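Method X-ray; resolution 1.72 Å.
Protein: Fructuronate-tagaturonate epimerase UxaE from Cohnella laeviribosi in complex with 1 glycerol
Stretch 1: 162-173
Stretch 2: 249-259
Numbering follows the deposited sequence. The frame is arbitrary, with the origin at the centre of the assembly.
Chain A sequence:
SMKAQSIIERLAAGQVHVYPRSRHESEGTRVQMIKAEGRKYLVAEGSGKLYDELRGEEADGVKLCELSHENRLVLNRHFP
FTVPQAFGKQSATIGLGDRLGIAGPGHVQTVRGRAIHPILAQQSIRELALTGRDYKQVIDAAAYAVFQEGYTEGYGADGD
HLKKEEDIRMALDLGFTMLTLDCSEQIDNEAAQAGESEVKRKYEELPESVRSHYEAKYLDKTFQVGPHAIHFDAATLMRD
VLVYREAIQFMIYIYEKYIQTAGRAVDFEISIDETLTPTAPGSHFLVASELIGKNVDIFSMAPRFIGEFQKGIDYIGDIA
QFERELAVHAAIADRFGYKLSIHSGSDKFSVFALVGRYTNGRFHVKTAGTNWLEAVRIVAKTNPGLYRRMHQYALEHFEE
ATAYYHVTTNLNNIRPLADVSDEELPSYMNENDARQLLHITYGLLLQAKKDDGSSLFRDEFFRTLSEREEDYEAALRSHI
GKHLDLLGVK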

# COMPACT_ATOMS: atom_id res chain seq x y z
N LEU A 162 5.45 -9.28 -1.90
CA LEU A 162 5.50 -10.57 -2.59
C LEU A 162 6.73 -11.36 -2.18
O LEU A 162 7.83 -10.81 -2.05
CB LEU A 162 5.50 -10.37 -4.11
CG LEU A 162 4.41 -9.51 -4.76
CD1 LEU A 162 4.70 -9.34 -6.23
CD2 LEU A 162 3.03 -10.11 -4.55
N LYS A 163 6.54 -12.66 -1.98
CA LYS A 163 7.59 -13.58 -1.54
C LYS A 163 7.72 -14.79 -2.44
O LYS A 163 8.84 -15.29 -2.65
CB LYS A 163 7.31 -14.07 -0.10
CG LYS A 163 7.33 -12.98 0.97
CD LYS A 163 7.01 -13.55 2.35
CE LYS A 163 6.40 -12.49 3.27
NZ LYS A 163 5.20 -12.98 4.02
N LYS A 164 6.62 -15.29 -2.98
CA LYS A 164 6.61 -16.55 -3.72
C LYS A 164 6.55 -16.26 -5.21
O LYS A 164 5.85 -15.34 -5.65
CB LYS A 164 5.42 -17.41 -3.30
CG LYS A 164 5.39 -17.75 -1.83
CD LYS A 164 4.49 -18.95 -1.56
CE LYS A 164 4.85 -19.64 -0.25
NZ LYS A 164 6.32 -19.89 -0.11
N GLU A 165 7.28 -17.07 -5.99
CA GLU A 165 7.36 -16.84 -7.43
C GLU A 165 5.98 -16.90 -8.08
O GLU A 165 5.71 -16.16 -9.03
CB GLU A 165 8.30 -17.85 -8.07
CG GLU A 165 9.73 -17.72 -7.62
CD GLU A 165 10.68 -18.60 -8.41
OE1 GLU A 165 11.59 -19.19 -7.78
OE2 GLU A 165 10.52 -18.71 -9.64
N GLU A 166 5.11 -17.80 -7.59
CA GLU A 166 3.76 -17.90 -8.14
C GLU A 166 3.01 -16.57 -8.01
O GLU A 166 2.29 -16.17 -8.93
CB GLU A 166 2.99 -19.02 -7.44
CG GLU A 166 1.96 -19.71 -8.32
CD GLU A 166 0.73 -20.16 -7.55
OE1 GLU A 166 -0.32 -20.39 -8.19
OE2 GLU A 166 0.82 -20.31 -6.31
N ASP A 167 3.19 -15.89 -6.88
CA ASP A 167 2.53 -14.61 -6.65
C ASP A 167 3.12 -13.50 -7.50
O ASP A 167 2.39 -12.62 -7.97
CB ASP A 167 2.61 -14.26 -5.16
CG ASP A 167 1.79 -15.20 -4.29
OD1 ASP A 167 0.78 -15.73 -4.78
OD2 ASP A 167 2.16 -15.40 -3.11
N ILE A 168 4.44 -13.54 -7.73
CA ILE A 168 5.07 -12.58 -8.64
C ILE A 168 4.55 -12.77 -10.07
O ILE A 168 4.25 -11.81 -10.78
CB ILE A 168 6.60 -12.73 -8.57
CG1 ILE A 168 7.08 -12.38 -7.16
CG2 ILE A 168 7.27 -11.90 -9.63
CD1 ILE A 168 8.51 -12.82 -6.89
N ARG A 169 4.46 -14.03 -10.51
CA ARG A 169 3.90 -14.31 -11.83
C ARG A 169 2.46 -13.82 -11.94
O ARG A 169 2.07 -13.25 -12.96
CB ARG A 169 3.96 -15.81 -12.12
CG ARG A 169 5.35 -16.35 -12.35
CD ARG A 169 5.31 -17.72 -13.05
NE ARG A 169 4.64 -18.73 -12.23
CZ ARG A 169 5.24 -19.45 -11.28
NH1 ARG A 169 6.53 -19.28 -11.02
NH2 ARG A 169 4.54 -20.35 -10.60
N MET A 170 1.66 -14.06 -10.89
CA MET A 170 0.27 -13.62 -10.89
C MET A 170 0.18 -12.10 -11.00
O MET A 170 -0.56 -11.57 -11.83
CB MET A 170 -0.44 -14.11 -9.63
CG MET A 170 -1.84 -13.55 -9.41
SD MET A 170 -2.62 -14.12 -7.86
CE MET A 170 -1.51 -13.46 -6.61
N ALA A 171 0.96 -11.39 -10.17
CA ALA A 171 0.96 -9.94 -10.22
C ALA A 171 1.28 -9.43 -11.62
O ALA A 171 0.62 -8.52 -12.13
CB ALA A 171 1.96 -9.38 -9.20
N LEU A 172 2.29 -10.00 -12.26
CA LEU A 172 2.64 -9.52 -13.60
C LEU A 172 1.54 -9.85 -14.59
O LEU A 172 1.21 -9.02 -15.46
CB LEU A 172 3.97 -10.12 -14.04
CG LEU A 172 5.20 -9.57 -13.31
CD1 LEU A 172 6.38 -10.52 -13.40
CD2 LEU A 172 5.57 -8.22 -13.90
N ASP A 173 0.94 -11.04 -14.48
CA ASP A 173 -0.12 -11.45 -15.39
C ASP A 173 -1.35 -10.57 -15.26
O ASP A 173 -2.08 -10.38 -16.24
CB ASP A 173 -0.52 -12.90 -15.11
CG ASP A 173 0.57 -13.88 -15.48
OD1 ASP A 173 1.40 -13.54 -16.34
OD2 ASP A 173 0.59 -14.99 -14.91
N GLN A 249 21.34 -12.28 -3.58
CA GLN A 249 21.23 -13.27 -4.65
C GLN A 249 19.78 -13.47 -5.05
O GLN A 249 19.48 -13.65 -6.24
CB GLN A 249 21.84 -14.60 -4.19
CG GLN A 249 23.32 -14.52 -3.98
CD GLN A 249 24.05 -14.15 -5.24
OE1 GLN A 249 24.80 -13.17 -5.28
NE2 GLN A 249 23.84 -14.93 -6.30
N PHE A 250 18.87 -13.42 -4.08
CA PHE A 250 17.45 -13.58 -4.34
C PHE A 250 16.90 -12.40 -5.12
O PHE A 250 16.09 -12.57 -6.04
CB PHE A 250 16.71 -13.77 -3.01
CG PHE A 250 15.22 -13.95 -3.15
CD1 PHE A 250 14.69 -15.02 -3.87
CD2 PHE A 250 14.34 -13.06 -2.54
CE1 PHE A 250 13.32 -15.19 -3.99
CE2 PHE A 250 12.97 -13.22 -2.65
CZ PHE A 250 12.45 -14.28 -3.39
N MET A 251 17.32 -11.18 -4.76
CA MET A 251 16.94 -9.99 -5.52
C MET A 251 17.35 -10.13 -6.99
O MET A 251 16.54 -9.89 -7.90
CB MET A 251 17.61 -8.75 -4.91
CG MET A 251 17.18 -8.38 -3.49
SD MET A 251 18.33 -7.23 -2.64
CE MET A 251 17.85 -7.56 -0.94
N ILE A 252 18.60 -10.51 -7.23
CA ILE A 252 19.10 -10.61 -8.60
C ILE A 252 18.33 -11.68 -9.36
O ILE A 252 17.96 -11.49 -10.53
CB ILE A 252 20.61 -10.91 -8.59
CG1 ILE A 252 21.37 -9.72 -7.99
CG2 ILE A 252 21.10 -11.20 -10.01
CD1 ILE A 252 22.73 -10.10 -7.42
N TYR A 253 18.09 -12.83 -8.72
CA TYR A 253 17.41 -13.95 -9.37
C TYR A 253 16.00 -13.55 -9.82
O TYR A 253 15.59 -13.84 -10.95
CB TYR A 253 17.36 -15.13 -8.40
CG TYR A 253 16.36 -16.22 -8.73
CD1 TYR A 253 16.63 -17.16 -9.73
CD2 TYR A 253 15.17 -16.33 -8.02
CE1 TYR A 253 15.72 -18.18 -10.01
CE2 TYR A 253 14.25 -17.34 -8.30
CZ TYR A 253 14.53 -18.26 -9.30
OH TYR A 253 13.63 -19.26 -9.58
N ILE A 254 15.26 -12.88 -8.94
CA ILE A 254 13.91 -12.43 -9.28
C ILE A 254 13.96 -11.37 -10.37
O ILE A 254 13.17 -11.40 -11.33
CB ILE A 254 13.19 -11.91 -8.02
CG1 ILE A 254 12.94 -13.06 -7.02
CG2 ILE A 254 11.91 -11.20 -8.39
CD1 ILE A 254 12.12 -14.22 -7.58
N TYR A 255 14.87 -10.40 -10.24
CA TYR A 255 14.97 -9.36 -11.27
C TYR A 255 15.21 -9.98 -12.64
O TYR A 255 14.52 -9.64 -13.62
CB TYR A 255 16.09 -8.37 -10.94
CG TYR A 255 16.19 -7.35 -12.05
CD1 TYR A 255 15.24 -6.34 -12.16
CD2 TYR A 255 17.19 -7.44 -13.02
CE1 TYR A 255 15.27 -5.44 -13.20
CE2 TYR A 255 17.23 -6.52 -14.07
CZ TYR A 255 16.28 -5.53 -14.15
OH TYR A 255 16.30 -4.62 -15.18
N GLU A 256 16.16 -10.91 -12.74
CA GLU A 256 16.50 -11.46 -14.04
C GLU A 256 15.41 -12.41 -14.55
O GLU A 256 15.15 -12.44 -15.76
CB GLU A 256 17.85 -12.17 -13.97
CG GLU A 256 19.00 -11.21 -13.74
CD GLU A 256 20.34 -11.90 -13.50
OE1 GLU A 256 20.38 -13.13 -13.30
OE2 GLU A 256 21.37 -11.19 -13.51
N LYS A 257 14.76 -13.15 -13.66
CA LYS A 257 13.77 -14.13 -14.10
C LYS A 257 12.46 -13.47 -14.51
O LYS A 257 11.83 -13.89 -15.49
CB LYS A 257 13.52 -15.17 -13.00
CG LYS A 257 12.73 -16.40 -13.47
CD LYS A 257 12.71 -17.52 -12.43
CE LYS A 257 11.86 -18.71 -12.91
NZ LYS A 257 11.84 -19.82 -11.91
N TYR A 258 12.03 -12.42 -13.79
CA TYR A 258 10.67 -11.90 -13.89
C TYR A 258 10.56 -10.43 -14.27
O TYR A 258 9.61 -10.06 -14.96
CB TYR A 258 9.93 -12.12 -12.57
CG TYR A 258 9.66 -13.57 -12.26
CD1 TYR A 258 8.84 -14.33 -13.08
CD2 TYR A 258 10.25 -14.18 -11.17
CE1 TYR A 258 8.60 -15.66 -12.81
CE2 TYR A 258 10.01 -15.51 -10.88
CZ TYR A 258 9.19 -16.24 -11.71
OH TYR A 258 8.95 -17.57 -11.43
N ILE A 259 11.47 -9.58 -13.82
CA ILE A 259 11.33 -8.14 -14.06
C ILE A 259 11.90 -7.74 -15.41
O ILE A 259 11.22 -7.12 -16.23
CB ILE A 259 11.99 -7.34 -12.92
CG1 ILE A 259 11.54 -7.88 -11.55
CG2 ILE A 259 11.71 -5.84 -13.06
CD1 ILE A 259 10.04 -7.71 -11.28

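Two helices, 165-173 and 249-259, run in broadly the same direction: their N-to-C axes differ by 39° and approach to 10.9 Å. The register is set by two close backbone pairs, Glu 165 CA to Ile 254 CA at 8.1 Å and Arg 169 CA to Tyr 258 CA at 7.5 Å. Backbone hydrogen bonds of the i to i+4 kind support both segments; the one from Ile 259 N to Tyr 255 O (3.1 Å) is weak, in the region of a wider pi-type turn at 255-259.

Interlocking is reciprocal. Glu 165 inserts among Tyr 253, Ile 254, Lys 257 and Tyr 258, while Tyr 258 inserts among Glu 165, Ile 168, Arg 169 and Leu 172. Both CA-to-CB bonds point toward the opposing stretch.

The polar bonds converge on the Glu 165 carboxylate. Tyr 253 OH donates to Glu 165 OE1 (2.7 Å), and Tyr 258 OH donates to Glu 165 OE2 (2.6 Å). Lys 257 NZ also reaches Glu 165 OE2, at 2.9 Å, in a hydrogen bond that belongs to a salt bridge, so both carboxylate oxygens are engaged. The same ammonium donates to Tyr 253 OH (3.0 Å), linking two of the carboxylate's partners within their own helix. Tyr 258 OH serves in turn as acceptor for Arg 169 NH1 (3.0 Å), although the 140° angle at the hydrogen shows this bond to be bent.

Apolar contacts extend the packing beside this network. Ile 168 CD1 meets Ile 254 CD1 at 3.9 Å, and Ile 168 CG2 lies 3.9 Å from Tyr 258 CG, approaching the ring obliquely. Farther along, Leu 172 CD1 packs 4.0 Å from Tyr 258 CB. Tyr 258 therefore combines a hydrogen-bonding hydroxyl with an apolar base, consistent with its 109 Å² of covered surface.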